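Local atomic coordinates of putative transcriptional regulator, IclR family (PDB entry 3OBF), a protein that probably binds DNA as a transcription factor, the chain here being the C-terminal domain that in IclR-family regulators typically senses small effector molecules. Residues K47-L52 with I119-V124; V64-A69 with E104-G109; L79-S84 with D93-Y98. All coordinates share one frame; numbering follows the deposited sequence. Where two conformers were deposited one is given.

Contact 1 (K47-L52 with I119-V124); sequences KHLAPL and IEEVGV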
loop_
_atom_site.group_PDB
_atom_site.type_symbol
_atom_site.label_atom_id
_atom_site.label_comp_id
_atom_site.label_asym_id
_atom_site.label_seq_id
_atom_site.Cartn_x
_atom_site.Cartn_y
_atom_site.Cartn_z
ATOM N N LYS A 47 -3.505 -16.796 -8.259
ATOM C CA LYS A 47 -4.418 -16.416 -7.195
ATOM C C LYS A 47 -4.834 -14.949 -7.385
ATOM O O LYS A 47 -4.023 -14.112 -7.797
ATOM C CB LYS A 47 -3.811 -16.720 -5.814
ATOM C CG LYS A 47 -3.761 -18.247 -5.496
ATOM C CD LYS A 47 -5.167 -18.798 -5.163
ATOM C CE LYS A 47 -5.167 -20.292 -4.823
ATOM N NZ LYS A 47 -5.319 -21.174 -6.016
ATOM N N HIS A 48 -6.115 -14.675 -7.142
ATOM C CA HIS A 48 -6.702 -13.368 -7.342
ATOM C C HIS A 48 -6.284 -12.493 -6.156
ATOM O O HIS A 48 -6.775 -12.658 -5.040
ATOM C CB HIS A 48 -8.229 -13.470 -7.406
ATOM C CG HIS A 48 -8.757 -14.175 -8.626
ATOM N ND1 HIS A 48 -8.257 -15.382 -9.080
ATOM C CD2 HIS A 48 -9.771 -13.851 -9.466
ATOM C CE1 HIS A 48 -8.925 -15.759 -10.157
ATOM N NE2 HIS A 48 -9.849 -14.847 -10.413
ATOM N N LEU A 49 -5.342 -11.595 -6.389
ATOM C CA LEU A 49 -4.816 -10.766 -5.299
ATOM C C LEU A 49 -5.562 -9.449 -5.246
ATOM O O LEU A 49 -6.073 -8.970 -6.279
ATOM C CB LEU A 49 -3.303 -10.555 -5.436
ATOM C CG LEU A 49 -2.407 -11.814 -5.506
ATOM C CD1 LEU A 49 -0.983 -11.455 -5.905
ATOM C CD2 LEU A 49 -2.425 -12.615 -4.188
ATOM N N ALA A 50 -5.625 -8.868 -4.044
ATOM C CA ALA A 50 -6.327 -7.600 -3.807
ATOM C C ALA A 50 -7.674 -7.527 -4.528
ATOM O O ALA A 50 -7.926 -6.559 -5.261
ATOM C CB ALA A 50 -5.424 -6.385 -4.188
ATOM N N PRO A 51 -8.551 -8.539 -4.321
ATOM C CA PRO A 51 -9.851 -8.445 -4.986
ATOM C C PRO A 51 -10.694 -7.332 -4.308
ATOM O O PRO A 51 -10.429 -7.002 -3.154
ATOM C CB PRO A 51 -10.465 -9.848 -4.769
ATOM C CG PRO A 51 -9.876 -10.324 -3.459
ATOM C CD PRO A 51 -8.465 -9.718 -3.424
ATOM N N LEU A 52 -11.647 -6.731 -5.019
ATOM C CA LEU A 52 -12.484 -5.679 -4.451
ATOM C C LEU A 52 -13.002 -6.070 -3.059
ATOM O O LEU A 52 -13.460 -7.198 -2.857
ATOM C CB LEU A 52 -13.684 -5.403 -5.374
ATOM C CG LEU A 52 -13.273 -4.661 -6.644
ATOM C CD1 LEU A 52 -14.415 -4.508 -7.601
ATOM C CD2 LEU A 52 -12.707 -3.299 -6.252
ATOM N N ILE A 119 4.374 -16.204 2.390
ATOM C CA ILE A 119 5.611 -16.582 1.659
ATOM C C ILE A 119 5.493 -16.554 0.121
ATOM O O ILE A 119 6.509 -16.514 -0.585
ATOM C CB ILE A 119 6.176 -17.973 2.100
ATOM C CG1 ILE A 119 5.039 -19.002 2.217
ATOM C CG2 ILE A 119 7.004 -17.845 3.401
ATOM C CD1 ILE A 119 5.507 -20.452 2.430
ATOM N N GLU A 120 4.262 -16.588 -0.392
ATOM C CA GLU A 120 4.015 -16.629 -1.839
ATOM C C GLU A 120 3.424 -15.309 -2.403
ATOM O O GLU A 120 2.935 -15.265 -3.539
ATOM C CB GLU A 120 3.130 -17.846 -2.201
ATOM C CG GLU A 120 1.615 -17.641 -1.930
ATOM C CD GLU A 120 0.758 -18.885 -2.206
ATOM O OE1 GLU A 120 1.061 -19.979 -1.648
ATOM O OE2 GLU A 120 -0.230 -18.753 -2.971
ATOM N N GLU A 121 3.450 -14.239 -1.609
ATOM C CA GLU A 121 2.972 -12.950 -2.114
ATOM C C GLU A 121 3.922 -11.824 -1.775
ATOM O O GLU A 121 4.536 -11.797 -0.718
ATOM C CB GLU A 121 1.584 -12.587 -1.573
ATOM C CG GLU A 121 0.542 -13.698 -1.484
ATOM C CD GLU A 121 -0.706 -13.231 -0.715
ATOM O OE1 GLU A 121 -0.610 -12.294 0.129
ATOM O OE2 GLU A 121 -1.792 -13.794 -0.963
ATOM N N VAL A 122 3.984 -10.866 -2.676
ATOM C CA VAL A 122 4.822 -9.693 -2.543
ATOM C C VAL A 122 3.900 -8.468 -2.695
ATOM O O VAL A 122 2.797 -8.602 -3.215
ATOM C CB VAL A 122 5.876 -9.774 -3.638
ATOM C CG1 VAL A 122 6.173 -8.451 -4.285
ATOM C CG2 VAL A 122 7.112 -10.480 -3.141
ATOM N N GLY A 123 4.336 -7.292 -2.240
ATOM C CA GLY A 123 3.590 -6.068 -2.450
ATOM C C GLY A 123 4.397 -4.799 -2.292
ATOM O O GLY A 123 5.324 -4.721 -1.468
ATOM N N VAL A 124 4.059 -3.799 -3.091
ATOM C CA VAL A 124 4.520 -2.455 -2.834
ATOM C C VAL A 124 3.310 -1.527 -2.827
ATOM O O VAL A 124 2.365 -1.760 -3.549
ATOM C CB VAL A 124 5.540 -1.956 -3.904
ATOM C CG1 VAL A 124 6.881 -2.753 -3.837
ATOM C CG2 VAL A 124 4.915 -1.998 -5.318
#
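In the IclR C-terminal domain, a fold of the GAF clan, the long loop between strand 34-40 and strand 55-56 passes beside the start of strand 121-129, and Leu49 meets Glu121 there. One methyl does the touching: Leu49 CD2 lies 3.5 Å from Glu121 OE2 and 3.9 Å from Glu121 CD, with Glu121 CG a little farther off at 4.2 Å. The two side chains run past each other in opposite directions. Glu121 turns CG anti to its carbonyl carbon (chi1 -41°) and then stays extended, which carries the carboxylate alongside the leucine. The methyl offers only van der Waals contact and would do little to offset the carboxylate's charge. Toward the outer end, Lys47 CG is 4.4 Å from Glu120 OE2. The lysine chain then bends away and leaves Lys47 NZ 6.4 Å from Glu120 OE2, a separation at which opposite charges may still attract weakly, without a salt bridge. The join is therefore a light one at the surface. Leu49 also rests on Pro142 and Pro144 of strand 135-144, which pairs with strand 121-129 through backbone bonds such as Val122 with Ala143. Val122, the next residue along, packs instead on Leu153 of helix 150-170.

Contact 2 (V64-A69 with E104-G109); sequences VQVFLA and ESMERG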
loop_
_atom_site.group_PDB
_atom_site.type_symbol
_atom_site.label_atom_id
_atom_site.label_comp_id
_atom_site.label_asym_id
_atom_site.label_seq_id
_atom_site.Cartn_x
_atom_site.Cartn_y
_atom_site.Cartn_z
ATOM N N VAL A 64 -0.885 -1.366 4.459
ATOM C CA VAL A 64 -1.095 -1.090 5.868
ATOM C C VAL A 64 0.062 -0.202 6.359
ATOM O O VAL A 64 -0.177 0.771 7.087
ATOM C CB VAL A 64 -1.222 -2.395 6.679
ATOM C CG1 VAL A 64 -1.207 -2.113 8.204
ATOM C CG2 VAL A 64 -2.522 -3.101 6.295
ATOM N N GLN A 65 1.292 -0.505 5.911
ATOM C CA GLN A 65 2.468 0.306 6.275
ATOM C C GLN A 65 2.268 1.759 5.864
ATOM O O GLN A 65 2.514 2.683 6.669
ATOM C CB GLN A 65 3.743 -0.215 5.613
ATOM C CG GLN A 65 4.298 -1.534 6.201
ATOM C CD GLN A 65 5.517 -2.044 5.425
ATOM O OE1 GLN A 65 6.570 -1.378 5.379
ATOM N NE2 GLN A 65 5.383 -3.219 4.806
ATOM N N VAL A 66 1.828 1.956 4.616
ATOM C CA VAL A 66 1.609 3.307 4.058
ATOM C C VAL A 66 0.628 4.107 4.937
ATOM O O VAL A 66 0.922 5.242 5.347
ATOM C CB VAL A 66 1.089 3.186 2.623
ATOM C CG1 VAL A 66 0.551 4.494 2.105
ATOM C CG2 VAL A 66 2.183 2.679 1.747
ATOM N N PHE A 67 -0.526 3.515 5.242
ATOM C CA PHE A 67 -1.474 4.209 6.092
ATOM C C PHE A 67 -0.985 4.456 7.525
ATOM O O PHE A 67 -1.240 5.508 8.099
ATOM C CB PHE A 67 -2.836 3.498 6.108
ATOM C CG PHE A 67 -3.539 3.553 4.805
ATOM C CD1 PHE A 67 -3.852 4.784 4.219
ATOM C CD2 PHE A 67 -3.882 2.383 4.143
ATOM C CE1 PHE A 67 -4.504 4.854 2.985
ATOM C CE2 PHE A 67 -4.551 2.446 2.895
ATOM C CZ PHE A 67 -4.871 3.689 2.329
ATOM N N LEU A 68 -0.301 3.500 8.120
ATOM C CA LEU A 68 0.194 3.718 9.472
ATOM C C LEU A 68 1.267 4.833 9.536
ATOM O O LEU A 68 1.439 5.476 10.573
ATOM C CB LEU A 68 0.678 2.401 10.070
ATOM C CG LEU A 68 -0.413 1.364 10.397
ATOM C CD1 LEU A 68 0.215 0.108 10.980
ATOM C CD2 LEU A 68 -1.406 1.905 11.382
ATOM N N ALA A 69 1.975 5.069 8.430
ATOM C CA ALA A 69 2.855 6.241 8.323
ATOM C C ALA A 69 2.101 7.563 8.486
ATOM O O ALA A 69 2.675 8.561 8.919
ATOM C CB ALA A 69 3.658 6.220 7.009
ATOM N N GLU A 104 11.083 5.082 6.694
ATOM C CA GLU A 104 11.881 4.753 5.513
ATOM C C GLU A 104 11.022 4.633 4.261
ATOM O O GLU A 104 11.454 4.976 3.164
ATOM C CB GLU A 104 12.719 3.500 5.750
ATOM C CG GLU A 104 13.845 3.771 6.785
ATOM C CD GLU A 104 14.727 2.572 7.060
ATOM O OE1 GLU A 104 14.228 1.425 6.985
ATOM O OE2 GLU A 104 15.933 2.780 7.340
ATOM N N SER A 105 9.791 4.178 4.431
ATOM C CA SER A 105 8.930 4.007 3.288
ATOM C C SER A 105 8.502 5.365 2.735
ATOM O O SER A 105 8.417 5.545 1.530
ATOM C CB SER A 105 7.745 3.113 3.638
ATOM O OG SER A 105 6.863 3.770 4.537
HETATM N N MSE A 106 8.283 6.331 3.620
HETATM C CA MSE A 106 7.918 7.689 3.215
HETATM C C MSE A 106 9.054 8.336 2.442
HETATM O O MSE A 106 8.827 8.986 1.419
HETATM C CB MSE A 106 7.547 8.545 4.436
HETATM C CG MSE A 106 6.204 8.187 5.089
HETATM SE SE MSE A 106 4.626 8.279 3.860
HETATM C CE MSE A 106 4.451 6.348 3.320
ATOM N N GLU A 107 10.283 8.149 2.917
ATOM C CA GLU A 107 11.447 8.702 2.239
ATOM C C GLU A 107 11.790 7.935 0.950
ATOM O O GLU A 107 12.296 8.532 0.001
ATOM C CB GLU A 107 12.652 8.800 3.191
ATOM C CG GLU A 107 12.378 9.635 4.463
ATOM C CD GLU A 107 12.890 11.083 4.386
ATOM O OE1 GLU A 107 14.108 11.303 4.571
ATOM O OE2 GLU A 107 12.068 12.003 4.163
ATOM N N ARG A 108 11.503 6.632 0.898
ATOM C CA ARG A 108 11.696 5.871 -0.370
ATOM C C ARG A 108 10.592 6.199 -1.398
ATOM O O ARG A 108 10.857 6.269 -2.594
ATOM C CB ARG A 108 11.772 4.357 -0.119
ATOM C CG ARG A 108 12.034 3.502 -1.365
ATOM C CD ARG A 108 12.326 2.040 -0.964
ATOM N NE ARG A 108 11.350 1.631 0.014
ATOM C CZ ARG A 108 11.608 1.258 1.272
ATOM N NH1 ARG A 108 12.856 1.141 1.739
ATOM N NH2 ARG A 108 10.586 0.958 2.052
ATOM N N GLY A 109 9.363 6.399 -0.911
ATOM C CA GLY A 109 8.222 6.698 -1.761
ATOM C C GLY A 109 7.294 5.507 -1.926
ATOM O O GLY A 109 6.220 5.631 -2.538
#
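Gln65 NE2 is held by two carbonyl oxygens, those of Leu60 and Val112, while Gln65 OE1 accepts from Arg101 NE on helix 92-108. With both ends of the amide engaged, its rotation is fixed, and helix 62-69 gains a polar link to the helix that carries segment 104-109. Within the two segments the touching is mainly apolar and falls to Met106, a selenomethionine, which bends so that CG, SE and CE all lie against the methyl of Ala69. Ala69 CB sits 3.7 Å from Met106 CG and 3.8 Å from Met106 CE, with Met106 SE at 3.9 Å from the same carbon. The bends make this possible: chi2 at -57° and chi3 at 97° fold the end of Met106 back toward helix 62-69. The terminal methyl then goes on to Val66, with Met106 CE 4.2 Å from Val66 O and 4.5 Å from Val66 CG1. The backbones come close here, Ala69 CA and Met106 CA lying 7.3 Å apart. Helix 92-108 stops just beyond, at Gly109, whose positive phi of 105° turns the chain toward strand 111-114. Both helices lie against the sheet: Val66 packs on Ala125 and Pro127, Met106 on Pro127 and Tyr129 of strand 121-129, and Ser105 on Ala111 of strand 111-114.

Contact 3 (L79-S84 with D93-Y98); sequences LLRSGS and DAVEAY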
loop_
_atom_site.group_PDB
_atom_site.type_symbol
_atom_site.label_atom_id
_atom_site.label_comp_id
_atom_site.label_asym_id
_atom_site.label_seq_id
_atom_site.Cartn_x
_atom_site.Cartn_y
_atom_site.Cartn_z
ATOM N N LEU A 79 -2.466 0.368 18.209
ATOM C CA LEU A 79 -2.951 -0.608 17.232
ATOM C C LEU A 79 -2.149 -1.912 17.251
ATOM O O LEU A 79 -2.706 -3.001 17.109
ATOM C CB LEU A 79 -2.939 -0.004 15.812
ATOM C CG LEU A 79 -4.072 0.981 15.507
ATOM C CD1 LEU A 79 -3.784 1.737 14.225
ATOM C CD2 LEU A 79 -5.421 0.239 15.399
ATOM N N LEU A 80 -0.846 -1.836 17.435
ATOM C CA LEU A 80 -0.083 -3.088 17.481
ATOM C C LEU A 80 -0.304 -3.856 18.795
ATOM O O LEU A 80 -0.594 -5.046 18.762
ATOM C CB LEU A 80 1.397 -2.838 17.209
ATOM C CG LEU A 80 1.739 -2.302 15.807
ATOM C CD1 LEU A 80 3.152 -1.741 15.766
ATOM C CD2 LEU A 80 1.584 -3.401 14.773
ATOM N N ARG A 81 -0.205 -3.174 19.939
ATOM C CA ARG A 81 -0.336 -3.826 21.249
ATOM C C ARG A 81 -1.771 -4.294 21.533
ATOM O O ARG A 81 -1.972 -5.195 22.348
ATOM C CB ARG A 81 0.120 -2.905 22.398
ATOM C CG ARG A 81 1.492 -2.283 22.252
ATOM C CD ARG A 81 2.573 -3.262 22.645
ATOM N NE ARG A 81 3.939 -2.772 22.405
ATOM C CZ ARG A 81 4.757 -2.317 23.359
ATOM N NH1 ARG A 81 4.357 -2.274 24.627
ATOM N NH2 ARG A 81 5.983 -1.912 23.052
ATOM N N SER A 82 -2.755 -3.657 20.891
ATOM C CA SER A 82 -4.132 -4.120 20.988
ATOM C C SER A 82 -4.413 -5.336 20.112
ATOM O O SER A 82 -5.427 -5.980 20.291
ATOM C CB SER A 82 -5.127 -3.015 20.600
ATOM O OG SER A 82 -5.157 -2.846 19.187
ATOM N N GLY A 83 -3.572 -5.607 19.115
ATOM C CA GLY A 83 -3.841 -6.692 18.200
ATOM C C GLY A 83 -4.764 -6.282 17.063
ATOM O O GLY A 83 -5.072 -7.102 16.205
ATOM N N SER A 84 -5.198 -5.027 17.013
ATOM C CA SER A 84 -5.996 -4.587 15.850
ATOM C C SER A 84 -5.224 -4.759 14.559
ATOM O O SER A 84 -5.769 -5.204 13.566
ATOM C CB SER A 84 -6.414 -3.117 15.965
ATOM O OG SER A 84 -7.248 -2.993 17.074
ATOM N N ASP A 93 11.361 -2.940 20.901
ATOM C CA ASP A 93 12.276 -2.771 19.783
ATOM C C ASP A 93 11.735 -3.284 18.443
ATOM O O ASP A 93 12.134 -2.756 17.419
ATOM C CB ASP A 93 13.695 -3.276 20.105
ATOM C CG ASP A 93 13.688 -4.576 20.872
ATOM O OD1 ASP A 93 12.817 -5.412 20.538
ATOM O OD2 ASP A 93 14.528 -4.762 21.790
ATOM N N ALA A 94 10.834 -4.277 18.448
ATOM C CA ALA A 94 10.085 -4.656 17.231
ATOM C C ALA A 94 9.162 -3.522 16.790
ATOM O O ALA A 94 9.020 -3.256 15.596
ATOM C CB ALA A 94 9.289 -5.929 17.425
ATOM N N VAL A 95 8.547 -2.856 17.765
ATOM C CA VAL A 95 7.689 -1.719 17.486
ATOM C C VAL A 95 8.542 -0.578 16.937
ATOM O O VAL A 95 8.194 0.034 15.935
ATOM C CB VAL A 95 6.851 -1.300 18.745
ATOM C CG1 VAL A 95 6.200 0.084 18.562
ATOM C CG2 VAL A 95 5.794 -2.370 19.069
ATOM N N GLU A 96 9.665 -0.315 17.587
ATOM C CA GLU A 96 10.571 0.742 17.157
ATOM C C GLU A 96 11.135 0.495 15.750
ATOM O O GLU A 96 11.211 1.426 14.941
ATOM C CB GLU A 96 11.715 0.938 18.174
ATOM C CG GLU A 96 11.270 1.549 19.523
ATOM C CD GLU A 96 10.496 2.884 19.376
ATOM O OE1 GLU A 96 10.887 3.732 18.533
ATOM O OE2 GLU A 96 9.494 3.091 20.111
ATOM N N ALA A 97 11.531 -0.745 15.462
ATOM C CA ALA A 97 11.988 -1.091 14.113
ATOM C C ALA A 97 10.865 -0.847 13.102
ATOM O O ALA A 97 11.109 -0.321 11.999
ATOM C CB ALA A 97 12.451 -2.532 14.047
ATOM N N TYR A 98 9.635 -1.222 13.480
ATOM C CA TYR A 98 8.491 -1.092 12.579
ATOM C C TYR A 98 8.209 0.373 12.279
ATOM O O TYR A 98 7.933 0.733 11.147
ATOM C CB TYR A 98 7.243 -1.782 13.139
ATOM C CG TYR A 98 6.064 -1.674 12.197
ATOM C CD1 TYR A 98 5.929 -2.538 11.100
ATOM C CD2 TYR A 98 5.091 -0.700 12.387
ATOM C CE1 TYR A 98 4.848 -2.432 10.234
ATOM C CE2 TYR A 98 4.008 -0.585 11.521
ATOM C CZ TYR A 98 3.899 -1.446 10.452
ATOM O OH TYR A 98 2.823 -1.329 9.628
#
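The last turn of helix 73-82 faces the early turns of helix 92-108, with Leu80 CA and Val95 CA the nearest pair of alpha carbons at 7.9 Å. Leu80 points toward helix 92-108 and serves two partners with one methyl. Its CD1 lies 4.0 Å from Tyr98 CD2 and 4.3 Å from Val95 CG2, so the leucine bridges two residues one turn apart on the same face of helix 92-108. The approach to the tyrosine is slanted, the leucine chain crossing the ring obliquely. Tyr98 holds CG anti to its backbone N (chi1 -179°), which leans the ring forward along the helix, toward its C-terminal end, and brings CD2 to Leu80. Beyond the ring, Tyr98 OH is hydrogen-bonded to the carbonyl oxygen of Ala59, so the polar end has a partner while CD2 meets Leu80 and the ring also touches Gln65 and Leu68 of helix 62-69. Arg81 reaches over from the more exposed side. A bend at chi2 (-80°) brings the guanidinium to Val95, whose CG2 meets it at the edge and in its plane, 3.8 Å from Arg81 NE and 4.0 Å from Arg81 NH2. Helix 73-82 ends at Gly83, where a positive phi of 85° breaks the helical path and Gly83 N bonds to Leu80 O. Ile85 and Leu87, in the loop that follows, add to the packing round Leu80. The chemistry is thus that of a small buried apolar cluster with one exposed arginine at its border: leucine, valine and the tyrosine ring probably keep water from between the helices, and the guanidinium meets the valine methyl at its edge, a van der Waals contact that probably leaves it much of its hydration.

Contacts 2 and 3 belong together, since both use helix 92-108, and helices 62-69 and 73-82 follow each other in the chain. Their centres are 15 Å apart and they touch directly: Leu68 CD2 packs 3.7 Å from Leu79 CD1, and Leu68 CD1 comes within 3.3 Å of Tyr98 OH, so helices 62-69, 73-82 and 92-108 pack as one connected group. Contact 1 stands apart, its centre about 18 Å from that of contact 2, on the other side of the chain's centre, and about 23 Å from that of contact 3; nearest atoms are about 6 and 12 Å away. Contact 1 joins parts of the chain on either side of those three helices, and contacts 2 and 3 lie among them.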